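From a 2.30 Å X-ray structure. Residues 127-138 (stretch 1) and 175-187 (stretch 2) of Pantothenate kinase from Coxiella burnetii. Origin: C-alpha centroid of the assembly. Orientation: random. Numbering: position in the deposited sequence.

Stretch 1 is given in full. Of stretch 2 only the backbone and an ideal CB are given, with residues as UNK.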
# COMPACT_ATOMS: atom_id res chain seq x y z
N VAL B 127 12.79 -7.59 -14.73
CA VAL B 127 13.28 -7.27 -13.41
C VAL B 127 13.85 -5.86 -13.42
O VAL B 127 14.66 -5.51 -14.30
CB VAL B 127 14.33 -8.27 -12.96
CG1 VAL B 127 15.07 -7.79 -11.69
CG2 VAL B 127 13.68 -9.62 -12.72
N ILE B 128 13.39 -5.05 -12.47
CA ILE B 128 13.95 -3.72 -12.23
C ILE B 128 14.65 -3.75 -10.89
O ILE B 128 14.02 -4.03 -9.88
CB ILE B 128 12.88 -2.60 -12.11
CG1 ILE B 128 12.06 -2.48 -13.37
CG2 ILE B 128 13.55 -1.26 -11.80
CD1 ILE B 128 12.90 -2.47 -14.56
N THR B 129 15.95 -3.46 -10.88
CA THR B 129 16.67 -3.32 -9.62
C THR B 129 16.66 -1.85 -9.28
O THR B 129 16.90 -0.99 -10.12
CB THR B 129 18.12 -3.89 -9.63
OG1 THR B 129 18.76 -3.58 -8.37
CG2 THR B 129 18.96 -3.30 -10.74
N THR B 130 16.37 -1.57 -8.02
CA THR B 130 16.34 -0.21 -7.53
C THR B 130 17.74 0.43 -7.48
O THR B 130 17.86 1.65 -7.48
CB THR B 130 15.60 -0.20 -6.18
OG1 THR B 130 14.19 0.09 -6.40
CG2 THR B 130 16.17 0.78 -5.28
N ASP B 131 18.79 -0.41 -7.47
CA ASP B 131 20.19 0.04 -7.51
C ASP B 131 20.42 1.08 -8.59
O ASP B 131 21.20 2.03 -8.42
CB ASP B 131 21.15 -1.13 -7.82
CG ASP B 131 21.05 -2.28 -6.82
OD1 ASP B 131 20.59 -2.05 -5.68
OD2 ASP B 131 21.43 -3.42 -7.20
N GLY B 132 19.77 0.86 -9.73
CA GLY B 132 19.90 1.74 -10.85
C GLY B 132 19.47 3.16 -10.57
O GLY B 132 19.84 4.06 -11.32
N PHE B 133 18.70 3.38 -9.51
CA PHE B 133 18.24 4.70 -9.15
C PHE B 133 19.06 5.32 -8.01
O PHE B 133 18.69 6.35 -7.48
CB PHE B 133 16.76 4.65 -8.83
CG PHE B 133 15.92 4.17 -9.98
CD1 PHE B 133 15.37 5.08 -10.89
CD2 PHE B 133 15.73 2.81 -10.20
CE1 PHE B 133 14.60 4.64 -11.96
CE2 PHE B 133 14.97 2.36 -11.29
CZ PHE B 133 14.40 3.29 -12.17
N LEU B 134 20.18 4.69 -7.67
CA LEU B 134 21.15 5.31 -6.78
C LEU B 134 21.72 6.53 -7.48
O LEU B 134 21.85 6.53 -8.71
CB LEU B 134 22.29 4.35 -6.45
CG LEU B 134 21.94 3.22 -5.49
CD1 LEU B 134 23.06 2.16 -5.48
CD2 LEU B 134 21.69 3.79 -4.09
N TYR B 135 22.05 7.56 -6.71
CA TYR B 135 22.83 8.68 -7.23
C TYR B 135 24.23 8.17 -7.56
O TYR B 135 24.73 7.26 -6.90
CB TYR B 135 22.92 9.83 -6.21
CG TYR B 135 21.61 10.58 -5.94
CD1 TYR B 135 20.93 11.24 -6.96
CD2 TYR B 135 21.09 10.66 -4.65
CE1 TYR B 135 19.75 11.94 -6.71
CE2 TYR B 135 19.90 11.35 -4.39
CZ TYR B 135 19.24 11.99 -5.41
OH TYR B 135 18.08 12.68 -5.14
N SER B 136 24.86 8.76 -8.56
CA SER B 136 26.23 8.41 -8.91
C SER B 136 27.16 8.69 -7.74
O SER B 136 26.83 9.47 -6.83
CB SER B 136 26.69 9.24 -10.09
OG SER B 136 26.65 10.61 -9.74
N ASN B 137 28.33 8.06 -7.76
CA ASN B 137 29.34 8.29 -6.72
C ASN B 137 29.70 9.77 -6.61
O ASN B 137 29.80 10.31 -5.51
CB ASN B 137 30.59 7.45 -6.96
CG ASN B 137 30.39 5.98 -6.65
OD1 ASN B 137 29.39 5.58 -6.05
ND2 ASN B 137 31.35 5.15 -7.05
N ALA B 138 29.85 10.44 -7.75
CA ALA B 138 30.20 11.86 -7.76
C ALA B 138 29.15 12.70 -7.01
O ALA B 138 29.51 13.58 -6.23
CB ALA B 138 30.37 12.35 -9.18
N UNK B 175 12.86 3.55 -19.96
CA UNK B 175 14.29 3.39 -19.82
C UNK B 175 14.68 3.27 -18.35
O UNK B 175 14.29 4.09 -17.53
CB UNK B 175 15.02 4.56 -20.47
N UNK B 176 15.42 2.22 -18.00
CA UNK B 176 15.78 1.97 -16.62
C UNK B 176 17.28 2.16 -16.51
O UNK B 176 18.01 1.51 -17.23
CB UNK B 176 15.35 0.57 -16.16
N UNK B 177 17.74 3.04 -15.61
CA UNK B 177 19.18 3.24 -15.45
C UNK B 177 19.85 2.01 -14.86
O UNK B 177 19.20 1.19 -14.23
CB UNK B 177 19.45 4.46 -14.56
N UNK B 178 21.14 1.87 -15.12
CA UNK B 178 21.88 0.64 -14.82
C UNK B 178 23.00 0.94 -13.83
O UNK B 178 23.74 1.88 -14.00
CB UNK B 178 22.45 0.02 -16.10
N UNK B 179 23.09 0.12 -12.79
CA UNK B 179 24.15 0.19 -11.79
C UNK B 179 25.12 -0.99 -11.95
O UNK B 179 24.70 -2.14 -12.02
CB UNK B 179 23.55 0.20 -10.38
N UNK B 180 26.42 -0.70 -12.00
CA UNK B 180 27.46 -1.74 -12.00
C UNK B 180 28.04 -1.91 -10.60
O UNK B 180 28.68 -0.98 -10.06
CB UNK B 180 28.57 -1.39 -12.99
N UNK B 181 27.86 -3.10 -10.03
CA UNK B 181 28.50 -3.46 -8.76
C UNK B 181 30.02 -3.52 -8.91
O UNK B 181 30.77 -3.25 -7.97
CB UNK B 181 27.97 -4.80 -8.26
N UNK B 182 30.47 -3.85 -10.12
CA UNK B 182 31.89 -3.94 -10.42
C UNK B 182 32.55 -2.57 -10.30
O UNK B 182 33.61 -2.43 -9.70
CB UNK B 182 32.11 -4.52 -11.82
N UNK B 183 31.92 -1.56 -10.90
CA UNK B 183 32.40 -0.19 -10.84
C UNK B 183 31.84 0.57 -9.64
O UNK B 183 32.19 1.73 -9.42
CB UNK B 183 32.04 0.54 -12.13
N UNK B 184 30.97 -0.09 -8.87
CA UNK B 184 30.36 0.50 -7.68
C UNK B 184 29.76 1.85 -8.02
O UNK B 184 29.99 2.84 -7.31
CB UNK B 184 31.39 0.64 -6.55
N UNK B 185 29.02 1.89 -9.12
CA UNK B 185 28.51 3.14 -9.65
C UNK B 185 27.46 2.94 -10.74
O UNK B 185 27.38 1.88 -11.36
CB UNK B 185 29.67 3.98 -10.20
N UNK B 186 26.65 3.97 -10.96
CA UNK B 186 25.76 4.04 -12.12
C UNK B 186 26.63 4.04 -13.37
O UNK B 186 27.70 4.67 -13.40
CB UNK B 186 24.86 5.28 -12.07
N UNK B 187 26.18 3.32 -14.39
CA UNK B 187 26.82 3.32 -15.70
C UNK B 187 26.10 4.36 -16.55
O UNK B 187 24.94 4.16 -16.94
CB UNK B 187 26.78 1.94 -16.35

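Position 175 has nothing of stretch 1 near its CB and accepts almost anything; it is Arg-175, which makes no contact here. At 176, in extended backbone, CA-to-CB runs sideways, yet the ideal CB lies 4.2 Å from Ile-128 CD1 and 4.9 Å from Phe-133 CZ. Such greasy surroundings suit Ile, Leu, Val or Met. Ile-176 fills the site, its CG1 3.4 Å from Ile-128 CD1 and its CG2 4.1 Å from Phe-133 CE2.

Position 177 points toward stretch 1, but its CB is already tight, 3.3 Å from Gly-132 O, with the Phe-133 ring beyond. A compact apolar group fits, and a phi of -68° admits proline. Pro-177 lays CG over a face of the Phe-133 ring, 4.0 Å from its centroid, a CH-pi contact. Its carbonyl matters too: Gly-132 CA approaches Pro-177 O at 3.5 Å, and a CB on that glycine would clash with this oxygen.

Position 178 points away; beta-branched residues suit the strand, and it is Val-178. At 179 the CB faces stretch 1 again, 3.6 Å from Asp-131 O and 5.3 Å from Leu-134 CD1. A long apolar or aromatic side chain could reach the leucine. Tyr-179 does, taking Leu-134 CD1 over one ring face, 4.0 Å from the centroid.

Position 180 is out of reach, before a turn where a small polar residue is useful: Ser-180 OG accepts a hydrogen bond from the backbone N of 183 at 2.8 Å. From 181 the CB is distant, but a long polar or basic side chain could seek the Asp-131 carboxylate. His-181 brings NE2 to 3.3 Å from Asp-131 OD2. Positions 182 and 183 ask little of stretch 1; they are His-182 and Tyr-183, the latter's ring leading away.

Position 184 has positive phi (51°), which favours Gly, Asn or Asp but does not exclude others. Its carbonyl accepts a hydrogen bond from Asn-137 ND2 (Tyr-184 O, 2.7 Å), while the tyrosine ring lies beside that amide.

At 185 the visible offer is the backbone NH of Asn-137, at the start of a helix; Asp or Asn could reach it with a side-chain oxygen. Asp-185 OD1 accepts from Asn-137 N at 3.0 Å, and its OD2 accepts from a water that in turn accepts from Ala-138 N.

Position 186 points toward the carbonyls of Gly-132 and Leu-134, with room for a branched aliphatic. Ile-186 packs CG1 3.3 Å from Leu-134 O and CD1 3.2 Å from Gly-132 O. Position 187 is out of reach; it is Val-187.

Stretch 2, residues 175-187: RIPVYSHHYYDIV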
# COMPACT_ATOMS: atom_id res chain seq x y z
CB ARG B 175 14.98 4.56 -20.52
CG ARG B 175 14.79 4.47 -22.03
CD ARG B 175 14.95 5.80 -22.74
NE ARG B 175 15.26 5.64 -24.17
CZ ARG B 175 14.43 5.15 -25.09
NH1 ARG B 175 13.19 4.74 -24.78
NH2 ARG B 175 14.85 5.05 -26.35
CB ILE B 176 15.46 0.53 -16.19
CG1 ILE B 176 13.98 0.19 -16.45
CG2 ILE B 176 15.88 0.31 -14.71
CD1 ILE B 176 12.98 1.04 -15.68
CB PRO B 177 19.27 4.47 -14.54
CG PRO B 177 18.03 4.48 -13.81
CD PRO B 177 16.98 3.92 -14.72
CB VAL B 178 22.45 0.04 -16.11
CG1 VAL B 178 23.38 -1.16 -15.80
CG2 VAL B 178 21.32 -0.37 -17.06
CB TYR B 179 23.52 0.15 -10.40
CG TYR B 179 24.50 0.30 -9.26
CD1 TYR B 179 24.96 1.55 -8.88
CD2 TYR B 179 24.95 -0.81 -8.56
CE1 TYR B 179 25.88 1.69 -7.84
CE2 TYR B 179 25.83 -0.69 -7.52
CZ TYR B 179 26.30 0.56 -7.17
OH TYR B 179 27.18 0.68 -6.12
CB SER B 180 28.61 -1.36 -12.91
OG SER B 180 29.72 -2.17 -12.59
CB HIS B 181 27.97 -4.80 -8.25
CG HIS B 181 26.52 -4.77 -7.86
ND1 HIS B 181 26.08 -4.15 -6.71
CD2 HIS B 181 25.42 -5.29 -8.46
CE1 HIS B 181 24.76 -4.28 -6.62
NE2 HIS B 181 24.34 -4.98 -7.67
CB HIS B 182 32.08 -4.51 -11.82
CG HIS B 182 33.50 -4.84 -12.16
ND1 HIS B 182 34.17 -5.90 -11.60
CD2 HIS B 182 34.36 -4.25 -13.02
CE1 HIS B 182 35.40 -5.94 -12.10
NE2 HIS B 182 35.54 -4.96 -12.96
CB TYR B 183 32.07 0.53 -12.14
CG TYR B 183 32.64 -0.18 -13.36
CD1 TYR B 183 34.02 -0.35 -13.50
CD2 TYR B 183 31.81 -0.70 -14.35
CE1 TYR B 183 34.56 -1.01 -14.60
CE2 TYR B 183 32.34 -1.36 -15.46
CZ TYR B 183 33.71 -1.51 -15.57
OH TYR B 183 34.23 -2.17 -16.66
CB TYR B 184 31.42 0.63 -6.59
CG TYR B 184 30.89 0.93 -5.22
CD1 TYR B 184 29.94 0.10 -4.63
CD2 TYR B 184 31.36 2.02 -4.50
CE1 TYR B 184 29.46 0.37 -3.35
CE2 TYR B 184 30.90 2.30 -3.24
CZ TYR B 184 29.96 1.48 -2.66
OH TYR B 184 29.50 1.76 -1.39
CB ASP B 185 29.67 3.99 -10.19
CG ASP B 185 29.39 5.48 -10.15
OD1 ASP B 185 28.23 5.86 -9.85
OD2 ASP B 185 30.32 6.26 -10.43
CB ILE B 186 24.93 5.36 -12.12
CG1 ILE B 186 23.94 5.40 -10.94
CG2 ILE B 186 24.21 5.54 -13.45
CD1 ILE B 186 23.03 4.20 -10.84
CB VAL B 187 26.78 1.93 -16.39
CG1 VAL B 187 27.64 1.92 -17.65
CG2 VAL B 187 27.21 0.80 -15.44
O HOH W 1 18.66 -0.90 -12.66
O HOH W 2 30.34 8.85 -10.02
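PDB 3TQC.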